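Local atomic coordinates of xyloglucan-specific endo-beta-1,4-glucanase BoGH5A (Bacteroides ovatus, PDB entry 3ZMR), a protein that hydrolyses internal beta-1,4-glucosidic linkages in the backbone of xyloglucan, with retention of the beta configuration, releasing xyloglucan oligosaccharides. Residues 261-265 with 308-312; 313-317 with 380-384; 332-338 with 390-396. One frame throughout, in Å; residues are numbered along the deposited sequence. Where two conformers were deposited one is given.

Contact 1 (261-265 with 308-312); sequences NEVNN and AYNTD. With BGC (beta-D-glucopyranose), chain C; GLC (alpha-D-glucopyranose), chain L; EDO (1,2-ethanediol), chain J.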
loop_
_atom_site.group_PDB
_atom_site.type_symbol
_atom_site.label_atom_id
_atom_site.label_comp_id
_atom_site.label_asym_id
_atom_site.label_seq_id
_atom_site.Cartn_x
_atom_site.Cartn_y
_atom_site.Cartn_z
ATOM N N ASN A 261 -4.923 1.954 3.998
ATOM C CA ASN A 261 -4.768 3.308 3.513
ATOM C C ASN A 261 -3.484 3.909 4.116
ATOM O O ASN A 261 -2.392 3.465 3.764
ATOM C CB ASN A 261 -6.026 4.121 3.790
ATOM C CG ASN A 261 -5.986 5.492 3.150
ATOM O OD1 ASN A 261 -5.599 5.628 1.995
ATOM N ND2 ASN A 261 -6.398 6.517 3.893
ATOM N N GLU A 262 -3.615 4.880 5.038
ATOM C CA GLU A 262 -2.481 5.627 5.607
ATOM C C GLU A 262 -2.253 5.208 7.064
ATOM O O GLU A 262 -2.760 5.846 7.990
ATOM C CB GLU A 262 -2.672 7.156 5.492
ATOM C CG GLU A 262 -2.773 7.677 4.079
ATOM C CD GLU A 262 -2.933 9.175 3.989
ATOM O OE1 GLU A 262 -3.076 9.813 5.084
ATOM O OE2 GLU A 262 -2.952 9.681 2.824
ATOM N N VAL A 263 -1.524 4.117 7.268
ATOM C CA VAL A 263 -1.295 3.573 8.616
ATOM C C VAL A 263 -0.293 4.507 9.310
ATOM O O VAL A 263 0.743 4.854 8.766
ATOM C CB VAL A 263 -0.773 2.123 8.577
ATOM C CG1 VAL A 263 -0.391 1.658 9.992
ATOM C CG2 VAL A 263 -1.846 1.232 7.961
ATOM N N ASN A 264 -0.662 4.892 10.528
ATOM C CA ASN A 264 0.040 5.852 11.376
ATOM C C ASN A 264 -0.066 5.351 12.811
ATOM O O ASN A 264 -0.899 4.531 13.103
ATOM C CB ASN A 264 -0.712 7.227 11.280
ATOM C CG ASN A 264 -0.066 8.338 12.051
ATOM O OD1 ASN A 264 -0.694 8.926 12.943
ATOM N ND2 ASN A 264 1.163 8.666 11.707
ATOM N N ASN A 265 0.797 5.840 13.704
ATOM C CA ASN A 265 0.563 5.652 15.126
ATOM C C ASN A 265 -0.212 6.836 15.740
ATOM O O ASN A 265 0.372 7.853 16.092
ATOM C CB ASN A 265 1.863 5.410 15.877
ATOM C CG ASN A 265 1.613 5.028 17.310
ATOM O OD1 ASN A 265 0.443 4.989 17.753
ATOM N ND2 ASN A 265 2.679 4.740 18.044
ATOM N N ALA A 308 3.085 1.947 1.687
ATOM C CA ALA A 308 4.156 2.483 2.535
ATOM C C ALA A 308 3.579 2.999 3.858
ATOM O O ALA A 308 2.381 3.271 3.961
ATOM C CB ALA A 308 4.875 3.590 1.814
ATOM N N TYR A 309 4.445 3.115 4.855
ATOM C CA TYR A 309 4.060 3.655 6.154
ATOM C C TYR A 309 3.554 5.092 5.915
ATOM O O TYR A 309 4.238 5.880 5.276
ATOM C CB TYR A 309 5.239 3.629 7.120
ATOM C CG TYR A 309 4.829 3.884 8.560
ATOM C CD1 TYR A 309 4.664 5.180 9.039
ATOM C CD2 TYR A 309 4.586 2.831 9.438
ATOM C CE1 TYR A 309 4.255 5.412 10.342
ATOM C CE2 TYR A 309 4.205 3.058 10.761
ATOM C CZ TYR A 309 4.030 4.352 11.198
ATOM O OH TYR A 309 3.648 4.536 12.509
ATOM N N ASN A 310 2.351 5.414 6.427
ATOM C CA ASN A 310 1.771 6.755 6.208
ATOM C C ASN A 310 1.515 7.042 4.709
ATOM O O ASN A 310 1.299 8.198 4.338
ATOM C CB ASN A 310 2.707 7.885 6.725
ATOM C CG ASN A 310 2.609 8.168 8.225
ATOM O OD1 ASN A 310 1.875 7.544 8.987
ATOM N ND2 ASN A 310 3.387 9.138 8.641
ATOM N N THR A 311 1.608 6.015 3.860
ATOM C CA THR A 311 1.727 6.172 2.364
ATOM C C THR A 311 2.815 7.216 1.979
ATOM O O THR A 311 2.759 7.854 0.938
ATOM C CB THR A 311 0.405 6.457 1.643
ATOM O OG1 THR A 311 -0.173 7.667 2.151
ATOM C CG2 THR A 311 -0.536 5.307 1.792
ATOM N N ASP A 312 3.839 7.338 2.818
ATOM C CA ASP A 312 4.843 8.397 2.617
ATOM C C ASP A 312 5.980 7.907 1.732
ATOM O O ASP A 312 6.557 6.841 1.978
ATOM C CB ASP A 312 5.409 8.845 3.967
ATOM C CG ASP A 312 6.448 9.914 3.832
ATOM O OD1 ASP A 312 6.059 11.064 3.550
ATOM O OD2 ASP A 312 7.647 9.625 3.944
HETATM C C2 BGC C . -6.370 10.224 2.992
HETATM C C3 BGC C . -7.636 10.937 2.487
HETATM C C4 BGC C . -7.624 12.430 2.797
HETATM C C5 BGC C . -6.293 12.935 2.224
HETATM C C6 BGC C . -6.171 14.441 2.383
HETATM C C1 BGC C . -5.026 10.902 2.687
HETATM O O2 BGC C . -6.343 8.900 2.461
HETATM O O3 BGC C . -8.785 10.318 3.104
HETATM O O4 BGC C . -8.814 13.065 2.247
HETATM O O5 BGC C . -5.171 12.310 2.880
HETATM O O6 BGC C . -6.506 14.750 3.747
HETATM C C1 GLC L . -5.295 11.167 2.368
HETATM C C2 GLC L . -6.486 10.356 2.867
HETATM C C3 GLC L . -7.817 10.974 2.436
HETATM C C4 GLC L . -7.802 12.439 2.886
HETATM C C5 GLC L . -6.500 13.129 2.453
HETATM C C6 GLC L . -6.413 14.601 2.844
HETATM O O2 GLC L . -6.338 9.030 2.431
HETATM O O3 GLC L . -8.944 10.219 2.932
HETATM O O4 GLC L . -8.899 13.043 2.258
HETATM O O5 GLC L . -5.382 12.435 2.962
HETATM O O6 GLC L . -6.945 15.344 1.763
HETATM C C1 EDO J . 2.461 11.149 3.429
HETATM O O1 EDO J . 3.522 11.921 2.821
HETATM C C2 EDO J . 1.303 10.917 2.454
HETATM O O2 EDO J . 0.637 12.161 2.187
HETATM O O HOH W 1 -0.112 2.737 5.214
HETATM O O HOH W 2 3.357 7.153 13.157
#
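At the catalytic end of the (beta/alpha)8 barrel, the loop after strand 255-258 rests on the turn after strand 304-307. N261 and E262 are the family 5 Asn-Glu pair. N261 sends ND2 to O2 of the bound glucose, 2.8 Å in its beta and 2.9 Å in its alpha form, while its O meets T311 CG2 at 3.3 Å. E262, by similarity the proton donor, is hydrogen-bonded through OE2 to H336; OE2 lies 2.8 Å from C1 of the alpha sugar and 2.4 Å from C1 of the beta, shorter than a non-bonded contact allows, and CG packs on T311 OG1 at 3.2 Å. V263 makes the direct backbone link, its O accepting from N310 N at 2.9 Å and lying over one face of the Y309 ring. N264 adds a side-chain bond, ND2 to N310 OD1 at 3.0 Å. N265 N donates to a water 2.9 Å away, which also hydrogen-bonds Y309 OH at 2.7 Å. N310 and T311 have positive phi in a turn closed by T311 N to A308 O and D312 N to Y309 O, both 2.9 Å. A second water joins the segments, with N261 O, V263 N and A308 O each 2.8 Å away.

Contact 2 (313-317 with 380-384); sequences VAKAV and SLNVF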
loop_
_atom_site.group_PDB
_atom_site.type_symbol
_atom_site.label_atom_id
_atom_site.label_comp_id
_atom_site.label_asym_id
_atom_site.label_seq_id
_atom_site.Cartn_x
_atom_site.Cartn_y
_atom_site.Cartn_z
ATOM N N VAL A 313 6.335 8.707 0.725
ATOM C CA VAL A 313 7.384 8.341 -0.214
ATOM C C VAL A 313 8.722 8.086 0.472
ATOM O O VAL A 313 9.348 7.039 0.245
ATOM C CB VAL A 313 7.525 9.365 -1.352
ATOM C CG1 VAL A 313 8.754 9.033 -2.220
ATOM C CG2 VAL A 313 6.259 9.392 -2.208
ATOM N N ALA A 314 9.204 9.017 1.293
ATOM C CA ALA A 314 10.526 8.830 1.895
ATOM C C ALA A 314 10.533 7.601 2.813
ATOM O O ALA A 314 11.517 6.868 2.868
ATOM C CB ALA A 314 10.991 10.090 2.625
ATOM N N LYS A 315 9.449 7.381 3.546
ATOM C CA LYS A 315 9.343 6.193 4.399
ATOM C C LYS A 315 9.270 4.886 3.596
ATOM O O LYS A 315 9.680 3.818 4.082
ATOM C CB LYS A 315 8.206 6.308 5.413
ATOM C CG LYS A 315 8.448 7.368 6.492
ATOM C CD LYS A 315 7.248 7.551 7.399
ATOM C CE LYS A 315 7.513 8.566 8.491
ATOM N NZ LYS A 315 7.698 9.931 7.963
ATOM N N ALA A 316 8.702 4.956 2.392
ATOM C CA ALA A 316 8.715 3.777 1.502
ATOM C C ALA A 316 10.155 3.398 1.175
ATOM O O ALA A 316 10.590 2.252 1.344
ATOM C CB ALA A 316 7.936 4.051 0.216
ATOM N N VAL A 317 10.903 4.377 0.690
ATOM C CA VAL A 317 12.275 4.168 0.277
ATOM C C VAL A 317 13.105 3.631 1.442
ATOM O O VAL A 317 13.919 2.720 1.273
ATOM C CB VAL A 317 12.878 5.474 -0.276
ATOM C CG1 VAL A 317 14.376 5.343 -0.528
ATOM C CG2 VAL A 317 12.175 5.884 -1.572
ATOM N N SER A 380 12.824 9.414 -6.448
ATOM C CA SER A 380 13.398 8.511 -5.439
ATOM C C SER A 380 12.713 7.122 -5.444
ATOM O O SER A 380 13.268 6.137 -4.992
ATOM C CB SER A 380 13.392 9.148 -4.025
ATOM O OG SER A 380 12.094 9.137 -3.441
ATOM N N LEU A 381 11.518 7.065 -6.002
ATOM C CA LEU A 381 10.770 5.807 -6.185
ATOM C C LEU A 381 11.310 4.906 -7.292
ATOM O O LEU A 381 10.863 3.766 -7.444
ATOM C CB LEU A 381 9.286 6.099 -6.414
ATOM C CG LEU A 381 8.578 6.707 -5.181
ATOM C CD1 LEU A 381 7.260 7.325 -5.640
ATOM C CD2 LEU A 381 8.368 5.618 -4.143
ATOM N N ASN A 382 12.316 5.406 -8.018
ATOM C CA ASN A 382 13.018 4.597 -9.033
ATOM C C ASN A 382 13.598 3.309 -8.476
ATOM O O ASN A 382 13.732 2.334 -9.194
ATOM C CB ASN A 382 14.048 5.426 -9.852
ATOM C CG ASN A 382 15.302 5.879 -9.101
ATOM O OD1 ASN A 382 15.495 5.694 -7.921
ATOM N ND2 ASN A 382 16.202 6.522 -9.867
ATOM N N VAL A 383 13.922 3.295 -7.183
ATOM C CA VAL A 383 14.440 2.074 -6.546
ATOM C C VAL A 383 13.422 0.921 -6.660
ATOM O O VAL A 383 13.796 -0.231 -6.871
ATOM C CB VAL A 383 14.883 2.321 -5.090
ATOM C CG1 VAL A 383 13.723 2.679 -4.183
ATOM C CG2 VAL A 383 15.615 1.109 -4.547
ATOM N N PHE A 384 12.135 1.242 -6.546
ATOM C CA PHE A 384 11.086 0.251 -6.748
ATOM C C PHE A 384 10.911 -0.125 -8.207
ATOM O O PHE A 384 10.905 -1.316 -8.550
ATOM C CB PHE A 384 9.755 0.736 -6.110
ATOM C CG PHE A 384 9.892 0.929 -4.636
ATOM C CD1 PHE A 384 10.020 -0.156 -3.806
ATOM C CD2 PHE A 384 9.959 2.190 -4.077
ATOM C CE1 PHE A 384 10.246 -0.006 -2.451
ATOM C CE2 PHE A 384 10.174 2.343 -2.711
ATOM C CZ PHE A 384 10.284 1.255 -1.900
#
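The first turn of helix 313-319 faces the S380-L381 corner and the start of helix 382-386 with a row of small side chains, V313, A316 and V317. Two larger groups fill the space beside that row. L381 leans its branch point against V313, CG to CG1 at 3.8 Å, and the F384 ring slides in by its edge: CZ lies 3.4 Å from A316 O, and CE2 lies 4.1 Å from A316 CB and 4.2 Å from V317 CG2. The small methyl of A316 leaves room for this rim. V317 CG2 faces both S380 O, at 3.6 Å, and V383 CG1, at 4.4 Å. S380 OG, hydrogen-bonded to T377 O, touches V313 CG1 at 3.6 Å. The pairs across the segments are van der Waals contacts, several of them between a methyl or ring carbon and a backbone or hydroxyl atom. Beneath them, A316 and F384 both touch L333, and L381 touches V391 and I393, so this is the helical outer layer of a TIM barrel packed against its strands.

Contact 3 (332-338 with 390-396); sequences FLECHYY and PVIIGEY. With BGC (beta-D-glucopyranose), chain C; GLC (alpha-D-glucopyranose), chain L.
Neighbouring parallel strands of the family 5 TIM barrel, in segments 332-338 and 390-396, carry the inferred nucleophile E395 into the active site. Residues 332-337, 391-393 and E395 are extended (phi -87 to -148°, psi 93 to 161°). The short strand axes approach to 4.6 Å and cross at -34°. L333 pairs with V391, E334 with I392 and C335 with I393, at CA-CA distances of 4.8 to 5.1 Å. Hydrogen bonds alternate: L333 N-P390 O 2.9 Å, I392 N-L333 O 2.9 Å, C335 N-I392 O 3.1 Å, G394 N-C335 O 2.8 Å. G394 (phi/psi -70/-22) breaks this run, so H336 comes opposite E395 and Y337 N bonds E395 O at 3.0 Å. A CB on G394 would lie 2.0 Å from E334 OE2. L333, V391, C335 and I393 share one face, E334 and I392 the other. CH-pi contacts set P390 CG 3.7 Å from the F332 ring centroid, at the N-terminal end, and E395 CG (m, t) 3.8 Å from that of H336. H336 (m) donates NE2 to E334 OE2 at 2.8 Å; its ND1 is hydrogen-bonded to E262 OE2. E395 OE2, salt-bridged to R172, lies 2.7 Å from glucose O2; E395 OE1 accepts from Y338 OH at 2.7 Å.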
loop_
_atom_site.group_PDB
_atom_site.type_symbol
_atom_site.label_atom_id
_atom_site.label_comp_id
_atom_site.label_asym_id
_atom_site.label_seq_id
_atom_site.Cartn_x
_atom_site.Cartn_y
_atom_site.Cartn_z
ATOM N N PHE A 332 1.864 -4.315 -6.286
ATOM C CA PHE A 332 2.199 -2.886 -6.431
ATOM C C PHE A 332 2.494 -2.275 -5.051
ATOM O O PHE A 332 1.868 -2.675 -4.057
ATOM C CB PHE A 332 0.985 -2.069 -6.901
ATOM C CG PHE A 332 0.583 -2.230 -8.344
ATOM C CD1 PHE A 332 -0.065 -3.368 -8.816
ATOM C CD2 PHE A 332 0.733 -1.153 -9.215
ATOM C CE1 PHE A 332 -0.489 -3.451 -10.151
ATOM C CE2 PHE A 332 0.323 -1.221 -10.535
ATOM C CZ PHE A 332 -0.296 -2.367 -11.021
ATOM N N LEU A 333 3.328 -1.236 -5.033
ATOM C CA LEU A 333 3.455 -0.332 -3.884
ATOM C C LEU A 333 2.545 0.876 -4.103
ATOM O O LEU A 333 2.403 1.369 -5.241
ATOM C CB LEU A 333 4.900 0.183 -3.779
ATOM C CG LEU A 333 5.175 1.291 -2.758
ATOM C CD1 LEU A 333 4.996 0.771 -1.346
ATOM C CD2 LEU A 333 6.594 1.774 -2.913
ATOM N N GLU A 334 1.954 1.374 -3.005
ATOM C CA GLU A 334 1.173 2.618 -3.002
ATOM C C GLU A 334 1.777 3.649 -2.045
ATOM O O GLU A 334 2.028 3.360 -0.880
ATOM C CB GLU A 334 -0.280 2.354 -2.604
ATOM C CG GLU A 334 -1.139 3.607 -2.492
ATOM C CD GLU A 334 -2.591 3.340 -2.208
ATOM O OE1 GLU A 334 -2.944 2.172 -1.844
ATOM O OE2 GLU A 334 -3.396 4.316 -2.333
ATOM N N CYS A 335 1.950 4.863 -2.576
ATOM C CA CYS A 335 2.227 6.065 -1.813
ATOM C C CYS A 335 1.185 7.114 -2.179
ATOM O O CYS A 335 0.527 7.018 -3.227
ATOM C CB CYS A 335 3.610 6.632 -2.122
ATOM S SG CYS A 335 4.985 5.511 -1.722
ATOM N N HIS A 336 1.037 8.110 -1.308
ATOM C CA HIS A 336 0.250 9.290 -1.604
ATOM C C HIS A 336 1.197 10.467 -1.670
ATOM O O HIS A 336 2.288 10.415 -1.108
ATOM C CB HIS A 336 -0.853 9.493 -0.556
ATOM C CG HIS A 336 -1.847 8.381 -0.481
ATOM N ND1 HIS A 336 -2.772 8.267 0.529
ATOM C CD2 HIS A 336 -2.072 7.340 -1.316
ATOM C CE1 HIS A 336 -3.508 7.189 0.316
ATOM N NE2 HIS A 336 -3.091 6.603 -0.787
ATOM N N TYR A 337 0.776 11.546 -2.320
ATOM C CA TYR A 337 1.703 12.683 -2.532
ATOM C C TYR A 337 0.913 13.988 -2.497
ATOM O O TYR A 337 0.132 14.280 -3.399
ATOM C CB TYR A 337 2.470 12.565 -3.857
ATOM C CG TYR A 337 3.564 13.594 -3.952
ATOM C CD1 TYR A 337 4.734 13.475 -3.207
ATOM C CD2 TYR A 337 3.394 14.735 -4.726
ATOM C CE1 TYR A 337 5.705 14.454 -3.260
ATOM C CE2 TYR A 337 4.361 15.714 -4.801
ATOM C CZ TYR A 337 5.527 15.563 -4.062
ATOM O OH TYR A 337 6.508 16.530 -4.113
ATOM N N TYR A 338 1.165 14.754 -1.450
ATOM C CA TYR A 338 0.492 16.048 -1.234
ATOM C C TYR A 338 1.467 17.201 -0.932
ATOM O O TYR A 338 1.055 18.263 -0.480
ATOM C CB TYR A 338 -0.535 15.923 -0.123
ATOM C CG TYR A 338 -1.785 15.150 -0.472
ATOM C CD1 TYR A 338 -2.724 15.683 -1.337
ATOM C CD2 TYR A 338 -2.040 13.897 0.080
ATOM C CE1 TYR A 338 -3.896 15.003 -1.622
ATOM C CE2 TYR A 338 -3.206 13.218 -0.196
ATOM C CZ TYR A 338 -4.145 13.776 -1.038
ATOM O OH TYR A 338 -5.345 13.152 -1.304
ATOM N N PRO A 390 5.947 -1.941 -9.447
ATOM C CA PRO A 390 5.276 -0.714 -9.865
ATOM C C PRO A 390 4.741 0.058 -8.682
ATOM O O PRO A 390 4.572 -0.494 -7.576
ATOM C CB PRO A 390 4.161 -1.234 -10.759
ATOM C CG PRO A 390 3.790 -2.566 -10.146
ATOM C CD PRO A 390 5.118 -3.127 -9.687
ATOM N N VAL A 391 4.496 1.340 -8.926
ATOM C CA VAL A 391 4.070 2.263 -7.872
ATOM C C VAL A 391 2.859 3.047 -8.347
ATOM O O VAL A 391 2.887 3.673 -9.400
ATOM C CB VAL A 391 5.192 3.239 -7.452
ATOM C CG1 VAL A 391 4.731 4.158 -6.339
ATOM C CG2 VAL A 391 6.456 2.502 -7.045
ATOM N N ILE A 392 1.809 3.000 -7.525
ATOM C CA ILE A 392 0.640 3.830 -7.671
ATOM C C ILE A 392 0.757 4.998 -6.702
ATOM O O ILE A 392 0.990 4.820 -5.515
ATOM C CB ILE A 392 -0.643 3.033 -7.394
ATOM C CG1 ILE A 392 -0.857 1.994 -8.491
ATOM C CG2 ILE A 392 -1.870 3.935 -7.347
ATOM C CD1 ILE A 392 -1.796 0.868 -8.111
ATOM N N ILE A 393 0.651 6.213 -7.243
ATOM C CA ILE A 393 0.446 7.404 -6.417
ATOM C C ILE A 393 -1.067 7.482 -6.251
ATOM O O ILE A 393 -1.810 8.011 -7.090
ATOM C CB ILE A 393 1.074 8.682 -7.027
ATOM C CG1 ILE A 393 2.595 8.492 -7.217
ATOM C CG2 ILE A 393 0.749 9.942 -6.211
ATOM C CD1 ILE A 393 3.371 8.175 -5.952
ATOM N N GLY A 394 -1.525 6.872 -5.161
ATOM C CA GLY A 394 -2.953 6.588 -4.991
ATOM C C GLY A 394 -3.831 7.797 -4.769
ATOM O O GLY A 394 -5.044 7.726 -5.007
ATOM N N GLU A 395 -3.204 8.883 -4.301
ATOM C CA GLU A 395 -3.842 10.173 -4.155
ATOM C C GLU A 395 -2.819 11.274 -4.389
ATOM O O GLU A 395 -1.706 11.194 -3.891
ATOM C CB GLU A 395 -4.426 10.377 -2.752
ATOM C CG GLU A 395 -5.411 9.338 -2.279
ATOM C CD GLU A 395 -5.909 9.577 -0.867
ATOM O OE1 GLU A 395 -5.754 10.709 -0.342
ATOM O OE2 GLU A 395 -6.445 8.599 -0.260
ATOM N N TYR A 396 -3.236 12.297 -5.132
ATOM C CA TYR A 396 -2.533 13.580 -5.213
ATOM C C TYR A 396 -3.607 14.615 -5.554
ATOM O O TYR A 396 -4.665 14.275 -6.089
ATOM C CB TYR A 396 -1.372 13.586 -6.258
ATOM C CG TYR A 396 -1.895 13.644 -7.644
ATOM C CD1 TYR A 396 -2.376 12.505 -8.297
ATOM C CD2 TYR A 396 -1.975 14.864 -8.343
ATOM C CE1 TYR A 396 -2.932 12.578 -9.567
ATOM C CE2 TYR A 396 -2.567 14.950 -9.580
ATOM C CZ TYR A 396 -3.034 13.816 -10.207
ATOM O OH TYR A 396 -3.637 13.887 -11.466
HETATM C C2 BGC C . -6.370 10.224 2.992
HETATM C C3 BGC C . -7.636 10.937 2.487
HETATM C C4 BGC C . -7.624 12.430 2.797
HETATM C C5 BGC C . -6.293 12.935 2.224
HETATM C C6 BGC C . -6.171 14.441 2.383
HETATM C C1 BGC C . -5.026 10.902 2.687
HETATM O O2 BGC C . -6.343 8.900 2.461
HETATM O O3 BGC C . -8.785 10.318 3.104
HETATM O O4 BGC C . -8.814 13.065 2.247
HETATM O O5 BGC C . -5.171 12.310 2.880
HETATM O O6 BGC C . -6.506 14.750 3.747
HETATM C C1 GLC L . -5.295 11.167 2.368
HETATM C C2 GLC L . -6.486 10.356 2.867
HETATM C C3 GLC L . -7.817 10.974 2.436
HETATM C C4 GLC L . -7.802 12.439 2.886
HETATM C C5 GLC L . -6.500 13.129 2.453
HETATM C C6 GLC L . -6.413 14.601 2.844
HETATM O O2 GLC L . -6.338 9.030 2.431
HETATM O O3 GLC L . -8.944 10.219 2.932
HETATM O O4 GLC L . -8.899 13.043 2.258
HETATM O O5 GLC L . -5.382 12.435 2.962
HETATM O O6 GLC L . -6.945 15.344 1.763
#

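How the contacts relate
All three contacts belong to one barrel wall. Contact 3 is its buried core, strand against strand; contacts 1 and 2 are both partly buried, contact 1 at the catalytic rim and contact 2 in the helical layer outside, where V317 and V383 are exposed. The chemistry follows: backbone pairing plus active-site side chains in contact 3; one backbone bond, an amide pair and waters in contact 1; van der Waals packing in contact 2. Contacts 1 and 3 share the sugar and meet where E262 OE2 lies 2.7 Å from H336 ND1 and T311 O 2.8 Å from H336 N. Contact 2 backs contact 3, F384 CD2 lying 3.6 Å from L333 CD2, and touches contact 1 at A308 CB to A316 CB, 3.5 Å.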